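Local coordinates for protein Tp0751 (Treponema pallidum, PDB 5JK2) that mediates adhesion to extracellular matrix components and interactions with host cells, through a barrel domain with a non-canonical lipocalin fold, at residues A45-L50 / K100-L105; G52-T57 / Y151-A156; S113-L118 / V133-R138; H129-E134 / M146-Y151. The protein carries 1 engineered substitution. All coordinates share one frame; numbering follows the deposited sequence.

Contact 1. Residues A45-L50 / K100-L105; sequences ALQHLL and KTVSFL
Val102 is the apolar knuckle against which Leu46, Gln47 and Leu50 close. Its CB already touches the other segment, lying 4.1 Å from Leu50 CD1. One methyl, CG1, stands anti to the backbone N (chi1 -172°) and meets the aliphatic part of Gln47, whose CG is 4.1 Å away; those two side chains cross at about a right angle. The other methyl, CG2, is wedged between two leucines: Leu46 CD2 approaches to 3.8 Å and Leu50 CD1 to 3.9 Å. Leu50 CD1 is shared, because it also comes tip to tip with Phe104. There it sits at the edge of the ring, in its plane, 3.7 Å from Phe104 CZ and about equally far from Phe104 CE2.

The turn of 45-50, between helix 26-39 and strand 52-56, is held by two internal backbone bonds, Leu50 N to Gln47 O at 2.7 Å and Leu49 N to Leu46 O. Outside it, Trp54 NE1 bonds to the Leu50 carbonyl. The strand holding Val102 is in turn hydrogen-bonded to its neighbours 86-98 and 115-122, and Leu46 and Leu50 also touch Phe122 of the latter. The side-chain atoms that meet across the contact are all carbon, Gln47 contributing its aliphatic CG: the turn is seated on the strand by the fit of methyl groups and a ring edge, not by directional bonds.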
# COMPACT_ATOMS: atom_id res chain seq x y z
N ALA A 45 14.42 -3.99 0.31
CA ALA A 45 12.98 -4.07 0.52
C ALA A 45 12.46 -3.26 1.71
O ALA A 45 12.73 -3.59 2.87
CB ALA A 45 12.56 -5.52 0.69
N LEU A 46 11.73 -2.20 1.40
CA LEU A 46 10.86 -1.52 2.36
C LEU A 46 9.44 -2.05 2.17
O LEU A 46 8.59 -1.95 3.05
CB LEU A 46 10.91 0.00 2.17
CG LEU A 46 9.71 0.84 2.63
CD1 LEU A 46 9.54 0.80 4.14
CD2 LEU A 46 9.85 2.27 2.14
N GLN A 47 9.20 -2.62 0.99
CA GLN A 47 7.90 -3.17 0.63
C GLN A 47 7.50 -4.28 1.59
O GLN A 47 6.32 -4.52 1.82
CB GLN A 47 7.93 -3.71 -0.80
CG GLN A 47 8.47 -2.73 -1.84
CD GLN A 47 8.42 -3.29 -3.25
OE1 GLN A 47 7.89 -4.38 -3.48
NE2 GLN A 47 8.97 -2.55 -4.20
N HIS A 48 8.50 -4.96 2.14
CA HIS A 48 8.27 -6.10 3.01
C HIS A 48 7.43 -5.69 4.22
O HIS A 48 6.75 -6.53 4.83
CB HIS A 48 9.60 -6.70 3.45
CG HIS A 48 9.52 -8.14 3.83
ND1 HIS A 48 10.64 -8.93 4.02
CD2 HIS A 48 8.45 -8.95 4.06
CE1 HIS A 48 10.26 -10.16 4.34
NE2 HIS A 48 8.95 -10.19 4.38
N LEU A 49 7.46 -4.41 4.55
CA LEU A 49 6.65 -3.88 5.65
C LEU A 49 5.20 -3.70 5.23
O LEU A 49 4.31 -3.64 6.08
CB LEU A 49 7.22 -2.54 6.14
CG LEU A 49 8.49 -2.58 6.99
CD1 LEU A 49 8.98 -1.17 7.26
CD2 LEU A 49 8.25 -3.33 8.30
N LEU A 50 4.95 -3.60 3.93
CA LEU A 50 3.59 -3.37 3.44
C LEU A 50 2.76 -4.65 3.42
O LEU A 50 1.54 -4.59 3.57
CB LEU A 50 3.63 -2.77 2.03
CG LEU A 50 4.13 -1.33 1.95
CD1 LEU A 50 4.30 -0.92 0.50
CD2 LEU A 50 3.18 -0.39 2.66
N LYS A 100 11.37 7.11 1.70
CA LYS A 100 10.28 6.63 2.54
C LYS A 100 8.98 6.48 1.75
O LYS A 100 7.89 6.57 2.31
CB LYS A 100 10.06 7.58 3.72
CG LYS A 100 11.26 7.70 4.64
CD LYS A 100 10.99 8.65 5.79
CE LYS A 100 11.99 8.43 6.93
NZ LYS A 100 11.98 9.54 7.92
N THR A 101 9.12 6.26 0.44
CA THR A 101 7.97 6.19 -0.44
C THR A 101 8.05 5.02 -1.41
O THR A 101 8.99 4.92 -2.20
CB THR A 101 7.82 7.48 -1.26
OG1 THR A 101 7.89 8.61 -0.39
CG2 THR A 101 6.48 7.50 -2.00
N VAL A 102 7.06 4.13 -1.34
CA VAL A 102 6.89 3.09 -2.34
C VAL A 102 5.87 3.57 -3.37
O VAL A 102 4.76 3.96 -3.01
CB VAL A 102 6.40 1.76 -1.73
CG1 VAL A 102 6.43 0.65 -2.77
CG2 VAL A 102 7.26 1.39 -0.54
N SER A 103 6.25 3.55 -4.64
CA SER A 103 5.38 4.01 -5.71
C SER A 103 4.97 2.85 -6.61
O SER A 103 5.81 2.26 -7.30
CB SER A 103 6.07 5.10 -6.54
OG SER A 103 6.13 6.32 -5.81
N PHE A 104 3.68 2.53 -6.60
CA PHE A 104 3.16 1.39 -7.33
C PHE A 104 2.52 1.77 -8.66
O PHE A 104 1.94 2.84 -8.80
CB PHE A 104 2.11 0.67 -6.49
CG PHE A 104 2.67 -0.05 -5.30
CD1 PHE A 104 3.10 -1.36 -5.41
CD2 PHE A 104 2.75 0.58 -4.07
CE1 PHE A 104 3.61 -2.02 -4.32
CE2 PHE A 104 3.26 -0.08 -2.98
CZ PHE A 104 3.70 -1.38 -3.10
N LEU A 105 2.65 0.87 -9.63
CA LEU A 105 1.85 0.92 -10.85
C LEU A 105 1.10 -0.39 -10.94
O LEU A 105 1.68 -1.43 -11.25
CB LEU A 105 2.71 1.15 -12.10
CG LEU A 105 2.01 1.43 -13.44
CD1 LEU A 105 1.45 0.16 -14.07
CD2 LEU A 105 0.91 2.48 -13.30

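Contact 2. Residues G52-T57 / Y151-A156; sequences GLWIQT and YTRYHA
Trp54 and Arg153 meet ring face to alkyl chain. Arg153 CB stands over the six-membered ring of the indole, 3.5 Å from its centroid and only 2° off the normal, a CH-pi contact over the face. Arg153 runs extended from CG to NE across this face, with the guanidinium plane nearly perpendicular to the indole; its NH1 then passes 3.6 Å from Gly52 CA and bonds to Ala51 O. At the edge of the indole lies the carbonyl carbon of Tyr151, while Phe72 meets the ring at about a right angle.

The Tyr151 ring makes a second such pair. Gln56 CB lies over one face, 3.9 Å from the centroid, and Trp54 O is at the edge. Gln56 CG is anti to the backbone N (chi1 -174°), and the chain stays extended beyond it, bringing NE2 to Tyr151 OH, to which it donates at 2.8 Å with the oxygen in the amide plane. The same hydroxyl is also bonded to Trp147 O.

Beneath the rings runs an antiparallel ladder. Ile55 and Thr152 form the hydrogen-bonded pair, Ile55 N bonding to Thr152 O (3.0 Å) and Thr152 N returning to Ile55 O; Tyr154 N adds a bond to Leu53 O at 3.1 Å. On the face opposite the indole, Ile55 CD1 lies beside Tyr154 CB (3.6 Å). Pairing of the first strand, 52-56, with the last, 149-153, closes the eight-stranded antiparallel barrel, as in lipocalins and other calycins, here in a non-canonical form.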
# COMPACT_ATOMS: atom_id res chain seq x y z
N GLY A 52 0.52 -7.19 4.13
CA GLY A 52 -0.47 -7.40 5.16
C GLY A 52 -1.68 -6.49 5.01
O GLY A 52 -1.83 -5.81 4.00
N LEU A 53 -2.53 -6.49 6.03
CA LEU A 53 -3.77 -5.72 6.01
C LEU A 53 -3.57 -4.32 6.56
O LEU A 53 -2.90 -4.14 7.58
CB LEU A 53 -4.84 -6.44 6.82
CG LEU A 53 -6.19 -5.73 6.96
CD1 LEU A 53 -6.85 -5.58 5.61
CD2 LEU A 53 -7.08 -6.50 7.92
N TRP A 54 -4.17 -3.33 5.90
CA TRP A 54 -4.09 -1.94 6.33
C TRP A 54 -5.48 -1.32 6.37
O TRP A 54 -6.25 -1.45 5.41
CB TRP A 54 -3.17 -1.15 5.41
CG TRP A 54 -1.75 -1.59 5.47
CD1 TRP A 54 -1.19 -2.66 4.83
CD2 TRP A 54 -0.68 -0.97 6.20
NE1 TRP A 54 0.14 -2.75 5.12
CE2 TRP A 54 0.48 -1.73 5.96
CE3 TRP A 54 -0.61 0.14 7.04
CZ2 TRP A 54 1.71 -1.40 6.54
CZ3 TRP A 54 0.61 0.46 7.61
CH2 TRP A 54 1.75 -0.30 7.35
N ILE A 55 -5.80 -0.64 7.47
CA ILE A 55 -7.10 -0.03 7.66
C ILE A 55 -6.97 1.49 7.72
O ILE A 55 -6.09 2.02 8.39
CB ILE A 55 -7.78 -0.52 8.95
CG1 ILE A 55 -7.93 -2.04 8.93
CG2 ILE A 55 -9.16 0.11 9.11
CD1 ILE A 55 -6.73 -2.78 9.42
N GLN A 56 -7.86 2.19 7.02
CA GLN A 56 -7.77 3.64 6.90
C GLN A 56 -8.16 4.34 8.20
O GLN A 56 -9.03 3.86 8.93
CB GLN A 56 -8.64 4.15 5.76
CG GLN A 56 -8.48 5.63 5.50
CD GLN A 56 -9.20 6.09 4.25
OE1 GLN A 56 -10.11 6.91 4.32
NE2 GLN A 56 -8.78 5.57 3.11
N THR A 57 -7.53 5.48 8.46
CA THR A 57 -7.86 6.32 9.62
C THR A 57 -8.77 7.46 9.17
O THR A 57 -8.84 7.74 7.97
CB THR A 57 -6.56 6.86 10.28
OG1 THR A 57 -5.70 5.76 10.60
CG2 THR A 57 -6.86 7.65 11.56
N TYR A 151 -3.33 5.20 6.83
CA TYR A 151 -3.64 3.81 7.15
C TYR A 151 -2.78 3.31 8.30
O TYR A 151 -1.71 3.86 8.57
CB TYR A 151 -3.42 2.91 5.93
CG TYR A 151 -4.43 3.12 4.82
CD1 TYR A 151 -4.32 4.19 3.95
CD2 TYR A 151 -5.49 2.24 4.66
CE1 TYR A 151 -5.24 4.38 2.94
CE2 TYR A 151 -6.41 2.42 3.65
CZ TYR A 151 -6.28 3.49 2.79
OH TYR A 151 -7.21 3.67 1.79
N THR A 152 -3.25 2.27 8.96
CA THR A 152 -2.50 1.60 10.01
C THR A 152 -2.62 0.10 9.83
O THR A 152 -3.71 -0.41 9.61
CB THR A 152 -2.99 1.99 11.41
OG1 THR A 152 -4.39 1.70 11.53
CG2 THR A 152 -2.76 3.47 11.67
N ARG A 153 -1.50 -0.60 9.92
CA ARG A 153 -1.52 -2.05 9.74
C ARG A 153 -2.23 -2.72 10.91
O ARG A 153 -2.14 -2.25 12.05
CB ARG A 153 -0.11 -2.60 9.59
CG ARG A 153 -0.06 -4.03 9.05
CD ARG A 153 1.37 -4.53 8.95
NE ARG A 153 1.46 -5.81 8.26
CZ ARG A 153 1.29 -6.99 8.85
NH1 ARG A 153 1.41 -8.11 8.14
NH2 ARG A 153 1.01 -7.07 10.15
N TYR A 154 -2.93 -3.81 10.62
CA TYR A 154 -3.70 -4.50 11.64
C TYR A 154 -2.81 -5.35 12.53
O TYR A 154 -1.92 -6.06 12.05
CB TYR A 154 -4.80 -5.38 11.03
CG TYR A 154 -5.62 -6.10 12.09
CD1 TYR A 154 -6.68 -5.47 12.73
CD2 TYR A 154 -5.30 -7.40 12.48
CE1 TYR A 154 -7.41 -6.13 13.71
CE2 TYR A 154 -6.03 -8.06 13.46
CZ TYR A 154 -7.08 -7.42 14.07
OH TYR A 154 -7.80 -8.09 15.04
N HIS A 155 -3.04 -5.25 13.84
CA HIS A 155 -2.34 -6.06 14.83
C HIS A 155 -3.30 -6.40 15.97
O HIS A 155 -4.13 -5.57 16.34
CB HIS A 155 -1.09 -5.34 15.37
CG HIS A 155 -0.30 -6.16 16.34
ND1 HIS A 155 -0.61 -6.22 17.67
CD2 HIS A 155 0.77 -6.97 16.16
CE1 HIS A 155 0.24 -7.02 18.29
NE2 HIS A 155 1.09 -7.49 17.38
N ALA A 156 -3.18 -7.61 16.49
CA ALA A 156 -4.04 -8.11 17.56
C ALA A 156 -3.27 -8.22 18.87
O ALA A 156 -3.69 -7.72 19.91
CB ALA A 156 -4.64 -9.46 17.18

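Contact 3. Residues S113-L118 / V133-R138; sequences SIRRRL and VEDVAR
Arg115, Arg116 and Arg117 pair with Asp135, Glu134 and Val133 in the beta hairpin of strands 115-122 and 127-135. Arg117 and Val133 form a regular hydrogen-bonded pair, with Arg117 N 2.8 Å from Val133 O and the return bond from Val133 N to Arg117 O at 2.9 Å. At Arg115 and Asp135 both bonds are longer, Arg115 N to Asp135 O and Asp135 N to Arg115 O each measuring 3.2 Å, and the one from Asp135 N is weak.

Beside this ladder, on the face with Val133, Asp135 OD2 is the hub of a salt-bridge network. Arg117 NH2 comes to 3.1 Å, while Arg115 NE, which meets the oxygen with the edge of its guanidinium, is a long 3.6 Å away; the part of Arg138 is doubtful. The single carboxylate can probably offset only part of the positive charge gathered round it. On the other face Arg116 NE is salt-bridged to Glu134 OE1, though the modelled separation is too short to be trusted.

Arg116 also pairs with Glu88 and makes a cation-pi contact with Phe81, tying the hairpin to more distant strands of the barrel; strand 101-108 flanks 115-122 on its other side.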
# COMPACT_ATOMS: atom_id res chain seq x y z
N SER A 113 -7.29 -2.10 -19.31
CA SER A 113 -7.45 -0.68 -19.60
C SER A 113 -7.41 0.16 -18.33
O SER A 113 -6.93 1.29 -18.34
CB SER A 113 -8.77 -0.44 -20.32
OG SER A 113 -9.00 -1.44 -21.30
N ILE A 114 -7.90 -0.42 -17.24
CA ILE A 114 -8.02 0.28 -15.98
C ILE A 114 -6.87 -0.08 -15.05
O ILE A 114 -6.65 -1.24 -14.73
CB ILE A 114 -9.37 -0.04 -15.31
CG1 ILE A 114 -10.52 0.45 -16.18
CG2 ILE A 114 -9.44 0.60 -13.92
CD1 ILE A 114 -11.83 -0.20 -15.89
N ARG A 115 -6.14 0.95 -14.63
CA ARG A 115 -4.96 0.79 -13.81
C ARG A 115 -5.04 1.78 -12.65
O ARG A 115 -5.99 2.56 -12.57
CB ARG A 115 -3.71 1.01 -14.65
CG ARG A 115 -3.68 0.12 -15.89
CD ARG A 115 -2.27 -0.23 -16.33
NE ARG A 115 -1.49 0.94 -16.70
CZ ARG A 115 -0.25 0.90 -17.18
NH1 ARG A 115 0.38 2.02 -17.50
NH2 ARG A 115 0.36 -0.27 -17.34
N ARG A 116 -4.06 1.75 -11.75
CA ARG A 116 -4.09 2.61 -10.58
C ARG A 116 -2.70 2.88 -10.03
O ARG A 116 -1.94 1.95 -9.74
CB ARG A 116 -4.97 1.98 -9.49
CG ARG A 116 -5.17 2.84 -8.26
CD ARG A 116 -6.25 2.27 -7.36
NE ARG A 116 -7.58 2.44 -7.93
CZ ARG A 116 -8.67 1.82 -7.50
NH1 ARG A 116 -8.60 0.98 -6.48
NH2 ARG A 116 -9.83 2.05 -8.08
N ARG A 117 -2.36 4.16 -9.90
CA ARG A 117 -1.08 4.58 -9.34
C ARG A 117 -1.21 4.85 -7.85
O ARG A 117 -2.18 5.46 -7.41
CB ARG A 117 -0.56 5.83 -10.05
CG ARG A 117 -0.22 5.58 -11.50
CD ARG A 117 0.52 6.76 -12.12
NE ARG A 117 1.24 6.36 -13.32
CZ ARG A 117 0.67 6.11 -14.50
NH1 ARG A 117 1.41 5.74 -15.53
NH2 ARG A 117 -0.65 6.21 -14.64
N LEU A 118 -0.21 4.41 -7.09
CA LEU A 118 -0.23 4.54 -5.64
C LEU A 118 1.02 5.24 -5.14
O LEU A 118 2.10 5.08 -5.71
CB LEU A 118 -0.36 3.16 -4.99
CG LEU A 118 -1.54 2.95 -4.03
CD1 LEU A 118 -2.86 3.07 -4.77
CD2 LEU A 118 -1.43 1.60 -3.33
N VAL A 133 -4.38 7.34 -7.63
CA VAL A 133 -4.75 8.04 -8.85
C VAL A 133 -5.10 7.03 -9.94
O VAL A 133 -4.26 6.22 -10.33
CB VAL A 133 -3.61 8.95 -9.35
CG1 VAL A 133 -3.96 9.55 -10.71
CG2 VAL A 133 -3.33 10.04 -8.33
N GLU A 134 -6.33 7.10 -10.44
CA GLU A 134 -6.76 6.18 -11.48
C GLU A 134 -6.09 6.51 -12.80
O GLU A 134 -5.55 7.60 -12.99
CB GLU A 134 -8.28 6.20 -11.63
CG GLU A 134 -9.04 5.26 -10.69
CD GLU A 134 -8.60 3.82 -10.82
OE1 GLU A 134 -7.69 3.40 -10.07
OE2 GLU A 134 -9.17 3.08 -11.65
N ASP A 135 -6.16 5.56 -13.72
CA ASP A 135 -5.53 5.67 -15.03
C ASP A 135 -6.28 4.78 -16.02
O ASP A 135 -5.85 3.66 -16.29
CB ASP A 135 -4.05 5.28 -14.94
CG ASP A 135 -3.38 5.21 -16.31
OD1 ASP A 135 -3.81 5.95 -17.22
OD2 ASP A 135 -2.43 4.42 -16.46
N VAL A 136 -7.40 5.27 -16.53
CA VAL A 136 -8.20 4.50 -17.49
C VAL A 136 -7.74 4.81 -18.91
O VAL A 136 -7.23 5.90 -19.19
CB VAL A 136 -9.70 4.81 -17.36
CG1 VAL A 136 -10.01 6.18 -17.96
CG2 VAL A 136 -10.53 3.71 -18.02
N ALA A 137 -7.94 3.86 -19.82
CA ALA A 137 -7.40 3.94 -21.17
C ALA A 137 -5.88 4.11 -21.09
O ALA A 137 -5.17 3.13 -20.86
CB ALA A 137 -8.05 5.08 -21.97
N ARG A 138 -5.38 5.34 -21.26
CA ARG A 138 -3.95 5.59 -21.08
C ARG A 138 -3.52 6.94 -20.48
O ARG A 138 -2.32 7.13 -20.23
CB ARG A 138 -3.23 5.42 -22.42
CG ARG A 138 -2.48 4.09 -22.57
CD ARG A 138 -0.97 4.26 -22.88
NE ARG A 138 0.04 3.91 -21.85
CZ ARG A 138 -0.03 4.14 -20.53
NH1 ARG A 138 0.98 3.77 -19.73
NH2 ARG A 138 -1.08 4.72 -19.97

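Contact 4. Residues H129-E134 / M146-Y151; sequences HVRAVE and MWDGQY
Val130 lays CG2 against the Tyr151 ring, 3.4 Å from CD1, and its backbone forms an antiparallel hydrogen-bonded pair with Gly149. Val130 N bonds to Gly149 O at 2.9 Å, and Gly149 N answers to Val130 O at 3.1 Å. Over the same carbonyl lies His129, whose ring has Gly149 O 3.7 Å above its centre.

Beyond this pair the carboxylate of Asp148 takes over from the backbone. Ala132 N, two residues further along, donates to Asp148 OD1 at 2.7 Å, on the syn side of the carboxylate. The other oxygen, OD2, receives a weak, salt-bridged bond from Arg131 NH1 at 3.3 Å, with the guanidinium and carboxylate planes turned 46° apart. Both oxygens of the group therefore have a partner, OD1 a firm main-chain N-H and OD2 a weakly bound side chain, from successive residues.

In the next shell, the carbonyl oxygen of Trp147 lies at the edge of the Tyr151 ring, in its plane. Trp147 CB rests on Ala132 CB, and its indole meets Phe81 edge-to-face. Gly149 itself has a backbone conformation (phi 146°) that favours glycine. The result is an antiparallel junction between the last two barrel strands, 127-135 and 149-153, which a side-chain carboxylate prolongs past the end of the backbone ladder in this lipocalin-like domain.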
# COMPACT_ATOMS: atom_id res chain seq x y z
N HIS A 129 0.76 6.72 4.71
CA HIS A 129 -0.21 7.63 4.12
C HIS A 129 -0.27 7.36 2.62
O HIS A 129 0.76 7.35 1.94
CB HIS A 129 0.14 9.09 4.39
CG HIS A 129 -0.99 10.04 4.13
ND1 HIS A 129 -1.68 10.67 5.14
CD2 HIS A 129 -1.56 10.45 2.97
CE1 HIS A 129 -2.63 11.43 4.61
NE2 HIS A 129 -2.57 11.31 3.30
N VAL A 130 -1.48 7.12 2.11
CA VAL A 130 -1.66 6.70 0.73
C VAL A 130 -2.31 7.78 -0.13
O VAL A 130 -3.22 8.48 0.31
CB VAL A 130 -2.53 5.42 0.65
CG1 VAL A 130 -2.63 4.94 -0.79
CG2 VAL A 130 -1.95 4.33 1.53
N ARG A 131 -1.83 7.89 -1.36
CA ARG A 131 -2.44 8.72 -2.38
C ARG A 131 -2.66 7.83 -3.60
O ARG A 131 -1.73 7.15 -4.04
CB ARG A 131 -1.56 9.94 -2.71
CG ARG A 131 -1.78 10.59 -4.08
CD ARG A 131 -3.02 11.48 -4.12
NE ARG A 131 -3.14 12.17 -5.41
CZ ARG A 131 -4.04 13.10 -5.69
NH1 ARG A 131 -4.93 13.48 -4.78
NH2 ARG A 131 -4.06 13.66 -6.89
N ALA A 132 -3.88 7.83 -4.12
CA ALA A 132 -4.23 6.98 -5.24
C ALA A 132 -4.70 7.81 -6.43
O ALA A 132 -5.33 8.85 -6.26
CB ALA A 132 -5.31 5.98 -4.83
N VAL A 133 -4.38 7.34 -7.63
CA VAL A 133 -4.75 8.04 -8.85
C VAL A 133 -5.10 7.03 -9.94
O VAL A 133 -4.26 6.22 -10.33
CB VAL A 133 -3.61 8.95 -9.35
CG1 VAL A 133 -3.96 9.55 -10.71
CG2 VAL A 133 -3.33 10.04 -8.33
N GLU A 134 -6.33 7.10 -10.44
CA GLU A 134 -6.76 6.18 -11.48
C GLU A 134 -6.09 6.51 -12.80
O GLU A 134 -5.55 7.60 -12.99
CB GLU A 134 -8.28 6.20 -11.63
CG GLU A 134 -9.04 5.26 -10.69
CD GLU A 134 -8.60 3.82 -10.82
OE1 GLU A 134 -7.69 3.40 -10.07
OE2 GLU A 134 -9.17 3.08 -11.65
N MET A 146 -11.11 7.85 -2.87
CA MET A 146 -11.71 7.32 -1.65
C MET A 146 -10.66 6.58 -0.84
O MET A 146 -10.83 6.35 0.36
CB MET A 146 -12.88 6.40 -1.98
CG MET A 146 -12.48 5.13 -2.73
SD MET A 146 -13.89 4.13 -3.23
CE MET A 146 -14.72 3.89 -1.67
N TRP A 147 -9.57 6.20 -1.50
CA TRP A 147 -8.50 5.44 -0.88
C TRP A 147 -7.45 6.36 -0.25
O TRP A 147 -6.66 5.92 0.58
CB TRP A 147 -7.84 4.52 -1.91
CG TRP A 147 -8.84 3.69 -2.67
CD1 TRP A 147 -9.15 3.81 -3.99
CD2 TRP A 147 -9.65 2.64 -2.15
NE1 TRP A 147 -10.11 2.88 -4.33
CE2 TRP A 147 -10.44 2.15 -3.21
CE3 TRP A 147 -9.80 2.06 -0.89
CZ2 TRP A 147 -11.35 1.12 -3.05
CZ3 TRP A 147 -10.70 1.03 -0.73
CH2 TRP A 147 -11.47 0.57 -1.81
N ASP A 148 -7.44 7.62 -0.66
CA ASP A 148 -6.54 8.61 -0.08
C ASP A 148 -6.76 8.73 1.42
O ASP A 148 -7.90 8.80 1.88
CB ASP A 148 -6.72 9.98 -0.74
CG ASP A 148 -6.05 10.08 -2.09
OD1 ASP A 148 -5.77 9.02 -2.69
OD2 ASP A 148 -5.80 11.21 -2.54
N GLY A 149 -5.67 8.76 2.17
CA GLY A 149 -5.74 8.95 3.61
C GLY A 149 -4.67 8.18 4.36
O GLY A 149 -3.80 7.55 3.76
N GLN A 150 -4.74 8.25 5.68
CA GLN A 150 -3.79 7.56 6.54
C GLN A 150 -4.27 6.14 6.81
O GLN A 150 -5.46 5.90 6.97
CB GLN A 150 -3.63 8.32 7.86
CG GLN A 150 -2.49 7.83 8.72
CD GLN A 150 -2.52 8.40 10.12
OE1 GLN A 150 -3.53 8.97 10.55
NE2 GLN A 150 -1.42 8.26 10.85
N TYR A 151 -3.33 5.20 6.83
CA TYR A 151 -3.64 3.81 7.15
C TYR A 151 -2.78 3.31 8.30
O TYR A 151 -1.71 3.86 8.57
CB TYR A 151 -3.42 2.91 5.93
CG TYR A 151 -4.43 3.12 4.82
CD1 TYR A 151 -4.32 4.19 3.95
CD2 TYR A 151 -5.49 2.24 4.66
CE1 TYR A 151 -5.24 4.38 2.94
CE2 TYR A 151 -6.41 2.42 3.65
CZ TYR A 151 -6.28 3.49 2.79
OH TYR A 151 -7.21 3.67 1.79

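Three of the four contacts are steps round a single closed sheet; contact 1 adds a turn packed on one of its strands. Contact 2 joins the first strand to the last, contact 4 joins the last to its neighbour 127-135, and contact 3 joins that strand to 115-122, which borders the strand used in contact 1. Contacts 2 and 4 share Tyr151 and are bridged by Thr57 N and Gln150 O at 2.6 Å, a probable hydrogen bond. Contacts 3 and 4 share Val133 and Glu134. Contact 1 sets the turn before the first strand against strand 101-108, with Leu49 O 3.5 Å from Trp54 CZ2. Contacts 2 and 3, with centres 24 Å apart, lie on opposite sides of the chain's centre.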